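Local coordinates for protein 33 kDa chaperonin (Thermotoga maritima, PDB 1VQ0) that probably acts as a redox-regulated molecular chaperone that keeps thermally unfolding and oxidatively damaged proteins from aggregating irreversibly, at residues V24-V29 against R225-K230; I28-E33 against K212-A217. All coordinates share one frame; numbering follows the deposited sequence.

Interaction 1 of 2, residues V24-V29 against R225-K230. With EDO (1,2-ethanediol), chain F.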
ATOM      1  N   VAL A  24      -7.350  25.689  -1.441  1.00 33.40           N
ATOM      2  CA  VAL A  24      -8.314  24.724  -0.896  1.00 33.66           C
ATOM      3  C   VAL A  24      -9.248  24.297  -2.022  1.00 33.26           C
ATOM      4  O   VAL A  24      -9.634  25.098  -2.856  1.00 34.32           O
ATOM      5  CB  VAL A  24      -9.191  25.328   0.247  1.00 34.30           C
ATOM      6  CG1 VAL A  24     -10.121  24.244   0.928  1.00 34.72           C
ATOM      7  CG2 VAL A  24      -8.343  26.055   1.299  1.00 35.05           C
ATOM      8  N   ARG A  25      -9.589  23.028  -2.022  1.00 32.38           N
ATOM      9  CA  ARG A  25     -10.563  22.440  -2.933  1.00 32.98           C
ATOM     10  C   ARG A  25     -11.715  21.845  -2.118  1.00 32.40           C
ATOM     11  O   ARG A  25     -11.540  21.449  -0.976  1.00 30.32           O
ATOM     12  CB  ARG A  25      -9.909  21.396  -3.881  1.00 32.09           C
ATOM     13  CG  ARG A  25      -9.512  20.070  -3.259  1.00 34.57           C
ATOM     14  CD  ARG A  25      -8.668  19.191  -4.195  1.00 31.90           C
ATOM     15  NE  ARG A  25      -8.371  17.887  -3.612  1.00 33.86           N
ATOM     16  CZ  ARG A  25      -7.537  16.986  -4.131  1.00 35.57           C
ATOM     17  NH1 ARG A  25      -6.802  17.234  -5.204  1.00 35.34           N
ATOM     18  NH2 ARG A  25      -7.431  15.814  -3.568  1.00 38.22           N
ATOM     19  N   PHE A  26     -12.911  21.863  -2.703  1.00 32.61           N
ATOM     20  CA  PHE A  26     -14.080  21.307  -2.040  1.00 31.54           C
ATOM     21  C   PHE A  26     -14.937  20.545  -3.044  1.00 32.63           C
ATOM     22  O   PHE A  26     -14.927  20.860  -4.255  1.00 33.83           O
ATOM     23  CB  PHE A  26     -14.937  22.402  -1.367  1.00 31.66           C
ATOM     24  CG  PHE A  26     -15.544  23.378  -2.332  1.00 30.84           C
ATOM     25  CD1 PHE A  26     -16.701  23.051  -3.031  1.00 30.63           C
ATOM     26  CD2 PHE A  26     -14.938  24.603  -2.564  1.00 32.12           C
ATOM     27  CE1 PHE A  26     -17.221  23.918  -3.960  1.00 31.71           C
ATOM     28  CE2 PHE A  26     -15.446  25.474  -3.492  1.00 31.01           C
ATOM     29  CZ  PHE A  26     -16.599  25.116  -4.195  1.00 26.83           C
ATOM     30  N   SER A  27     -15.767  19.669  -2.477  1.00 30.86           N
ATOM     31  CA  SER A  27     -16.609  18.661  -3.115  1.00 32.35           C
ATOM     32  C   SER A  27     -17.811  18.576  -2.192  1.00 31.32           C
ATOM     33  O   SER A  27     -17.620  18.489  -0.975  1.00 28.75           O
ATOM     34  CB  SER A  27     -15.891  17.283  -2.991  1.00 32.58           C
ATOM     35  OG  SER A  27     -16.193  16.512  -4.074  1.00 44.96           O
ATOM     36  N   ILE A  28     -19.025  18.554  -2.729  1.00 31.58           N
ATOM     37  CA  ILE A  28     -20.234  18.262  -1.927  1.00 31.50           C
ATOM     38  C   ILE A  28     -21.234  17.510  -2.814  1.00 30.93           C
ATOM     39  O   ILE A  28     -21.411  17.810  -3.999  1.00 29.45           O
ATOM     40  CB  ILE A  28     -20.863  19.559  -1.330  1.00 31.81           C
ATOM     41  CG1 ILE A  28     -22.036  19.252  -0.407  1.00 30.53           C
ATOM     42  CG2 ILE A  28     -21.365  20.496  -2.457  1.00 33.08           C
ATOM     43  CD1 ILE A  28     -22.383  20.398   0.575  1.00 29.66           C
ATOM     44  N   VAL A  29     -21.844  16.495  -2.253  1.00 30.92           N
ATOM     45  CA  VAL A  29     -22.564  15.497  -3.082  1.00 30.74           C
ATOM     46  C   VAL A  29     -23.883  15.158  -2.403  1.00 30.53           C
ATOM     47  O   VAL A  29     -23.956  15.068  -1.181  1.00 29.91           O
ATOM     48  CB  VAL A  29     -21.705  14.235  -3.407  1.00 31.04           C
ATOM     49  CG1 VAL A  29     -21.534  13.296  -2.197  1.00 32.67           C
ATOM     50  CG2 VAL A  29     -22.279  13.475  -4.603  1.00 31.18           C
ATOM     51  N   ARG A 225     -21.468  28.412   4.756  1.00 36.84           N
ATOM     52  CA  ARG A 225     -21.197  28.135   6.164  1.00 37.88           C
ATOM     53  C   ARG A 225     -19.777  27.646   6.449  1.00 36.89           C
ATOM     54  O   ARG A 225     -19.154  28.151   7.384  1.00 37.38           O
ATOM     55  CB  ARG A 225     -22.192  27.122   6.699  1.00 39.26           C
ATOM     56  CG  ARG A 225     -23.640  27.580   6.642  1.00 43.12           C
ATOM     57  CD  ARG A 225     -24.395  27.274   7.877  1.00 47.45           C
ATOM     58  NE  ARG A 225     -25.595  26.500   7.600  1.00 49.30           N
ATOM     59  CZ  ARG A 225     -26.160  25.686   8.483  1.00 49.89           C
ATOM     60  NH1 ARG A 225     -25.627  25.532   9.702  1.00 46.74           N
ATOM     61  NH2 ARG A 225     -27.261  25.014   8.158  1.00 52.45           N
ATOM     62  N   ILE A 226     -19.267  26.675   5.676  1.00 34.29           N
ATOM     63  CA  ILE A 226     -17.855  26.280   5.822  1.00 33.49           C
ATOM     64  C   ILE A 226     -16.810  27.426   5.638  1.00 33.82           C
ATOM     65  O   ILE A 226     -15.874  27.563   6.440  1.00 34.60           O
ATOM     66  CB  ILE A 226     -17.512  25.120   4.880  1.00 33.38           C
ATOM     67  CG1 ILE A 226     -18.250  23.836   5.325  1.00 32.34           C
ATOM     68  CG2 ILE A 226     -16.005  24.860   4.896  1.00 33.26           C
ATOM     69  CD1 ILE A 226     -18.339  22.740   4.296  1.00 33.45           C
ATOM     70  N   PHE A 227     -16.951  28.219   4.579  1.00 32.71           N
ATOM     71  CA  PHE A 227     -15.883  29.121   4.177  1.00 32.98           C
ATOM     72  C   PHE A 227     -16.030  30.504   4.723  1.00 33.24           C
ATOM     73  O   PHE A 227     -15.153  31.345   4.500  1.00 34.22           O
ATOM     74  CB  PHE A 227     -15.773  29.147   2.652  1.00 32.56           C
ATOM     75  CG  PHE A 227     -15.220  27.898   2.113  1.00 33.01           C
ATOM     76  CD1 PHE A 227     -13.873  27.598   2.296  1.00 35.40           C
ATOM     77  CD2 PHE A 227     -16.052  26.940   1.533  1.00 32.70           C
ATOM     78  CE1 PHE A 227     -13.355  26.404   1.854  1.00 32.79           C
ATOM     79  CE2 PHE A 227     -15.544  25.760   1.062  1.00 31.22           C
ATOM     80  CZ  PHE A 227     -14.194  25.476   1.227  1.00 32.88           C
ATOM     81  N   GLY A 228     -17.142  30.753   5.420  1.00 33.92           N
ATOM     82  CA  GLY A 228     -17.396  32.081   6.049  1.00 34.42           C
ATOM     83  C   GLY A 228     -17.922  33.135   5.097  1.00 34.51           C
ATOM     84  O   GLY A 228     -18.402  34.122   5.535  1.00 35.53           O
ATOM     85  N   GLU A 229     -17.822  32.876   3.798  1.00 35.37           N
ATOM     86  CA  GLU A 229     -18.385  33.663   2.713  1.00 35.18           C
ATOM     87  C   GLU A 229     -18.949  32.687   1.661  1.00 34.84           C
ATOM     88  O   GLU A 229     -18.651  31.497   1.705  1.00 35.53           O
ATOM     89  CB  GLU A 229     -17.292  34.525   2.085  1.00 35.37           C
ATOM     90  CG  GLU A 229     -16.249  33.731   1.316  1.00 38.19           C
ATOM     91  CD  GLU A 229     -14.849  34.291   1.429  1.00 39.69           C
ATOM     92  OE1 GLU A 229     -14.202  34.068   2.486  1.00 40.01           O
ATOM     93  OE2 GLU A 229     -14.409  34.926   0.447  1.00 38.70           O
ATOM     94  N   LYS A 230     -19.739  33.183   0.721  1.00 34.14           N
ATOM     95  CA  LYS A 230     -20.201  32.389  -0.409  1.00 34.44           C
ATOM     96  C   LYS A 230     -19.030  31.934  -1.290  1.00 34.16           C
ATOM     97  O   LYS A 230     -18.019  32.613  -1.425  1.00 33.33           O
ATOM     98  CB  LYS A 230     -21.223  33.142  -1.275  1.00 34.95           C
ATOM     99  CG  LYS A 230     -22.666  33.061  -0.740  1.00 37.62           C
ATOM    100  CD  LYS A 230     -23.579  34.121  -1.362  1.00 37.94           C
ATOM    101  CE  LYS A 230     -24.903  34.328  -0.577  1.00 37.65           C
ATOM    102  NZ  LYS A 230     -25.408  35.714  -0.818  1.00 39.77           N
TER
HETATM  103  C1  EDO F 303      -7.236  10.973  -5.088  1.00 34.69           C
HETATM  104  O1  EDO F 303      -6.507  10.284  -4.092  1.00 35.39           O
HETATM  105  C2  EDO F 303      -6.634  12.268  -5.634  1.00 36.52           C
HETATM  106  O2  EDO F 303      -6.297  13.256  -4.636  1.00 37.35           O

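Interaction 2 of 2, residues I28-E33 against K212-A217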
ATOM      1  N   ILE A  28     -19.025  18.554  -2.729  1.00 31.58           N
ATOM      2  CA  ILE A  28     -20.234  18.262  -1.927  1.00 31.50           C
ATOM      3  C   ILE A  28     -21.234  17.510  -2.814  1.00 30.93           C
ATOM      4  O   ILE A  28     -21.411  17.810  -3.999  1.00 29.45           O
ATOM      5  CB  ILE A  28     -20.863  19.559  -1.330  1.00 31.81           C
ATOM      6  CG1 ILE A  28     -22.036  19.252  -0.407  1.00 30.53           C
ATOM      7  CG2 ILE A  28     -21.365  20.496  -2.457  1.00 33.08           C
ATOM      8  CD1 ILE A  28     -22.383  20.398   0.575  1.00 29.66           C
ATOM      9  N   VAL A  29     -21.844  16.495  -2.253  1.00 30.92           N
ATOM     10  CA  VAL A  29     -22.564  15.497  -3.082  1.00 30.74           C
ATOM     11  C   VAL A  29     -23.883  15.158  -2.403  1.00 30.53           C
ATOM     12  O   VAL A  29     -23.956  15.068  -1.181  1.00 29.91           O
ATOM     13  CB  VAL A  29     -21.705  14.235  -3.407  1.00 31.04           C
ATOM     14  CG1 VAL A  29     -21.534  13.296  -2.197  1.00 32.67           C
ATOM     15  CG2 VAL A  29     -22.279  13.475  -4.603  1.00 31.18           C
ATOM     16  N   ARG A  30     -24.925  15.082  -3.207  1.00 29.71           N
ATOM     17  CA  ARG A  30     -26.194  14.512  -2.793  1.00 31.61           C
ATOM     18  C   ARG A  30     -26.458  13.327  -3.715  1.00 30.12           C
ATOM     19  O   ARG A  30     -26.617  13.491  -4.937  1.00 27.54           O
ATOM     20  CB  ARG A  30     -27.323  15.520  -2.969  1.00 32.32           C
ATOM     21  CG  ARG A  30     -27.290  16.677  -1.981  1.00 39.54           C
ATOM     22  CD  ARG A  30     -28.155  16.477  -0.774  1.00 47.17           C
ATOM     23  NE  ARG A  30     -29.411  17.212  -0.884  1.00 52.64           N
ATOM     24  CZ  ARG A  30     -30.566  16.884  -0.313  1.00 56.66           C
ATOM     25  NH1 ARG A  30     -30.694  15.782   0.424  1.00 53.98           N
ATOM     26  NH2 ARG A  30     -31.634  17.657  -0.544  1.00 59.45           N
ATOM     27  N   MET A  31     -26.547  12.159  -3.133  1.00 27.48           N
ATOM     28  CA  MET A  31     -26.624  10.975  -3.933  1.00 30.03           C
ATOM     29  C   MET A  31     -27.451   9.815  -3.350  1.00 30.98           C
ATOM     30  O   MET A  31     -27.073   8.646  -3.499  1.00 30.43           O
ATOM     31  CB  MET A  31     -25.193  10.528  -4.289  1.00 29.76           C
ATOM     32  CG  MET A  31     -24.235  10.265  -3.076  1.00 30.07           C
ATOM     33  SD  MET A  31     -22.576   9.849  -3.617  1.00 34.05           S
ATOM     34  CE  MET A  31     -22.816   8.161  -3.838  1.00 24.90           C
ATOM     35  N   ARG A  32     -28.588  10.145  -2.752  1.00 33.28           N
ATOM     36  CA  ARG A  32     -29.505   9.129  -2.273  1.00 36.02           C
ATOM     37  C   ARG A  32     -29.898   8.100  -3.328  1.00 35.92           C
ATOM     38  O   ARG A  32     -29.973   6.892  -3.010  1.00 37.26           O
ATOM     39  CB  ARG A  32     -30.719   9.712  -1.559  1.00 36.89           C
ATOM     40  CG  ARG A  32     -31.755  10.282  -2.363  1.00 41.05           C
ATOM     41  CD  ARG A  32     -33.027  10.454  -1.578  1.00 41.45           C
ATOM     42  NE  ARG A  32     -34.097  11.001  -2.398  1.00 45.60           N
ATOM     43  CZ  ARG A  32     -35.240  11.474  -1.923  1.00 48.58           C
ATOM     44  NH1 ARG A  32     -35.511  11.478  -0.616  1.00 50.71           N
ATOM     45  NH2 ARG A  32     -36.132  11.957  -2.758  1.00 52.20           N
ATOM     46  N   GLU A  33     -30.095   8.543  -4.563  1.00 34.18           N
ATOM     47  CA  GLU A  33     -30.469   7.631  -5.642  1.00 34.70           C
ATOM     48  C   GLU A  33     -29.409   6.560  -5.906  1.00 32.67           C
ATOM     49  O   GLU A  33     -29.721   5.404  -6.132  1.00 33.00           O
ATOM     50  CB  GLU A  33     -30.693   8.426  -6.938  1.00 36.39           C
ATOM     51  CG  GLU A  33     -32.085   9.023  -7.021  1.00 44.27           C
ATOM     52  CD  GLU A  33     -32.449   9.537  -8.419  1.00 55.48           C
ATOM     53  OE1 GLU A  33     -32.082   8.886  -9.436  1.00 59.81           O
ATOM     54  OE2 GLU A  33     -33.135  10.591  -8.490  1.00 61.17           O
ATOM     55  N   LYS A 212     -28.944  15.548   9.505  1.00 43.27           N
ATOM     56  CA  LYS A 212     -29.632  16.750   9.920  1.00 43.58           C
ATOM     57  C   LYS A 212     -29.388  17.959   8.947  1.00 43.13           C
ATOM     58  O   LYS A 212     -30.353  18.556   8.460  1.00 43.03           O
ATOM     59  CB  LYS A 212     -29.257  17.074  11.367  1.00 42.75           C
ATOM     60  CG  LYS A 212     -30.043  18.208  11.918  1.00 46.09           C
ATOM     61  CD  LYS A 212     -29.584  18.573  13.328  1.00 50.66           C
ATOM     62  CE  LYS A 212     -30.232  19.883  13.814  1.00 52.99           C
ATOM     63  NZ  LYS A 212     -29.206  20.705  14.536  1.00 54.81           N
ATOM     64  N   LEU A 213     -28.117  18.281   8.656  1.00 42.66           N
ATOM     65  CA  LEU A 213     -27.746  19.464   7.851  1.00 42.23           C
ATOM     66  C   LEU A 213     -28.391  19.456   6.434  1.00 41.99           C
ATOM     67  O   LEU A 213     -28.865  20.474   5.922  1.00 40.98           O
ATOM     68  CB  LEU A 213     -26.200  19.541   7.751  1.00 42.29           C
ATOM     69  CG  LEU A 213     -25.538  20.647   6.907  1.00 41.49           C
ATOM     70  CD1 LEU A 213     -25.957  22.019   7.431  1.00 41.43           C
ATOM     71  CD2 LEU A 213     -24.040  20.533   6.865  1.00 40.49           C
ATOM     72  N   PHE A 214     -28.390  18.294   5.799  1.00 42.68           N
ATOM     73  CA  PHE A 214     -28.889  18.191   4.426  1.00 42.93           C
ATOM     74  C   PHE A 214     -30.420  18.285   4.335  1.00 44.94           C
ATOM     75  O   PHE A 214     -30.948  18.578   3.252  1.00 45.76           O
ATOM     76  CB  PHE A 214     -28.352  16.918   3.752  1.00 41.82           C
ATOM     77  CG  PHE A 214     -26.983  17.064   3.185  1.00 40.40           C
ATOM     78  CD1 PHE A 214     -26.066  17.974   3.726  1.00 39.70           C
ATOM     79  CD2 PHE A 214     -26.588  16.291   2.084  1.00 39.00           C
ATOM     80  CE1 PHE A 214     -24.766  18.122   3.176  1.00 37.57           C
ATOM     81  CE2 PHE A 214     -25.272  16.415   1.545  1.00 39.26           C
ATOM     82  CZ  PHE A 214     -24.366  17.329   2.088  1.00 34.69           C
ATOM     83  N   GLN A 215     -31.129  18.064   5.455  1.00 46.68           N
ATOM     84  CA  GLN A 215     -32.574  18.407   5.556  1.00 48.06           C
ATOM     85  C   GLN A 215     -32.858  19.919   5.723  1.00 48.21           C
ATOM     86  O   GLN A 215     -33.989  20.362   5.589  1.00 47.97           O
ATOM     87  CB  GLN A 215     -33.234  17.616   6.698  1.00 48.37           C
ATOM     88  CG  GLN A 215     -33.345  16.141   6.355  1.00 51.45           C
ATOM     89  CD  GLN A 215     -33.981  15.297   7.452  1.00 54.27           C
ATOM     90  OE1 GLN A 215     -35.192  15.156   7.469  1.00 57.37           O
ATOM     91  NE2 GLN A 215     -33.162  14.727   8.362  1.00 53.66           N
ATOM     92  N   GLU A 216     -31.821  20.694   6.028  1.00 48.88           N
ATOM     93  CA  GLU A 216     -31.967  22.108   6.416  1.00 48.97           C
ATOM     94  C   GLU A 216     -31.279  23.066   5.468  1.00 47.58           C
ATOM     95  O   GLU A 216     -31.588  24.250   5.506  1.00 47.89           O
ATOM     96  CB  GLU A 216     -31.319  22.363   7.785  1.00 49.59           C
ATOM     97  CG  GLU A 216     -32.079  21.810   8.983  1.00 53.47           C
ATOM     98  CD  GLU A 216     -31.237  21.831  10.251  1.00 56.51           C
ATOM     99  OE1 GLU A 216     -30.074  22.362  10.193  1.00 57.30           O
ATOM    100  OE2 GLU A 216     -31.744  21.308  11.284  1.00 57.20           O
ATOM    101  N   ALA A 217     -30.287  22.596   4.700  1.00 45.59           N
ATOM    102  CA  ALA A 217     -29.482  23.509   3.880  1.00 43.88           C
ATOM    103  C   ALA A 217     -29.179  22.967   2.489  1.00 42.57           C
ATOM    104  O   ALA A 217     -28.851  21.791   2.337  1.00 41.37           O
ATOM    105  CB  ALA A 217     -28.197  23.844   4.597  1.00 43.83           C
TER

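Interaction 1 of 2, residues V24-V29 against R225-K230
The nearest CA atoms are V24 and F227, 10.1 Å apart, and F26 and I226, 10.0 Å apart, so the last turn of helix 219-227 lies one layer of side chains away from strand 24-30. The contact depends on the F227 ring. Its CG is anti to the carbonyl carbon (chi1 -71°), which directs the ring from the helix end toward the strand. There the ring meets two residues two positions apart in the strand, both with CB directed toward the helix end. V24 offers CG1, lying in the ring plane at the edge, 4.0 Å from F227 CE1. F26 meets the neighbouring rim atoms, its CD2 3.9 Å from F227 CE2. The two rings are inclined at 56° with centroids 5.7 Å apart, an oblique pair that is neither stacked nor T-shaped. One face of the F227 ring is covered by CG2 of its neighbour I226, 3.9 Å above the plane and over the centre. A serine in place of F227 would probably open a gap between helix and strand, leaving V24 CG1 and the F26 ring without this aromatic neighbour. On the opposite face of the sheet R25 reaches away from the helix, and its NH2 gives a hydrogen bond to O2 of 1,2-ethanediol, probably from the crystallisation liquor (3.0 Å, 154° at the hydrogen), which lies at the guanidinium edge; NH2 also bonds to Q186. Carbon meets carbon throughout and all three touching residues are buried, consistent with hydrophobic burial holding helix to strand.

Interaction 2 of 2, residues I28-E33 against K212-A217
Apolar packing comes first: CG1 of I28 lies 3.9 Å from CZ of F214, with CD1 of the same isoleucine close to that ring atom at 4.0 Å. I28 and F214 run alongside each other from opposing sides, and the isoleucine meets the CZ end of the ring. The aliphatic part of R30 makes a second contact, CD approaching F214 CD2 to 3.3 Å obliquely to the ring. Bends at chi2 (-95°) and chi3 (-101°) fold this arginine back toward F214. Polar groups meet the same phenylalanine without a hydrogen bond. The carbonyl oxygen of V29 sits in the ring plane at its edge, 3.3 Å from CE2, while F214 O lies 3.7 Å above one face of the R30 guanidinium, offset toward its rim. Guanidinium and phenyl planes stand 78° apart, so the arginine does not lie flat on the ring. F214 thus fills the space beside the end of strand 24-30, just before M31 takes the N-cap position of helix 32-42. In this arrangement the 212-217 segment packs one aromatic residue against a strand end, within the layer of helices and connections that covers this face of the large mixed sheet.

In the fold
Interactions 1 and 2 share strand 24-30, with I28 and V29 in both segments, and their centres lie about 14 Å apart. Helices 210-213 and 219-227 follow each other in the chain, so the same layer covers the strand at two places, F227 toward its start and F214 toward its end. Between them I28 also packs on P219 and V222. Segments 212-217 and 225-230 also touch directly: R225 NH2 lies 3.3 Å from L213 CD1 and 3.9 Å from A217 CB. Neither contact includes a ligand of the zinc ion, which is held by C243, C245, C275 and C278; both pack the region from helix 210-213 to helix 219-227 on the large sheet.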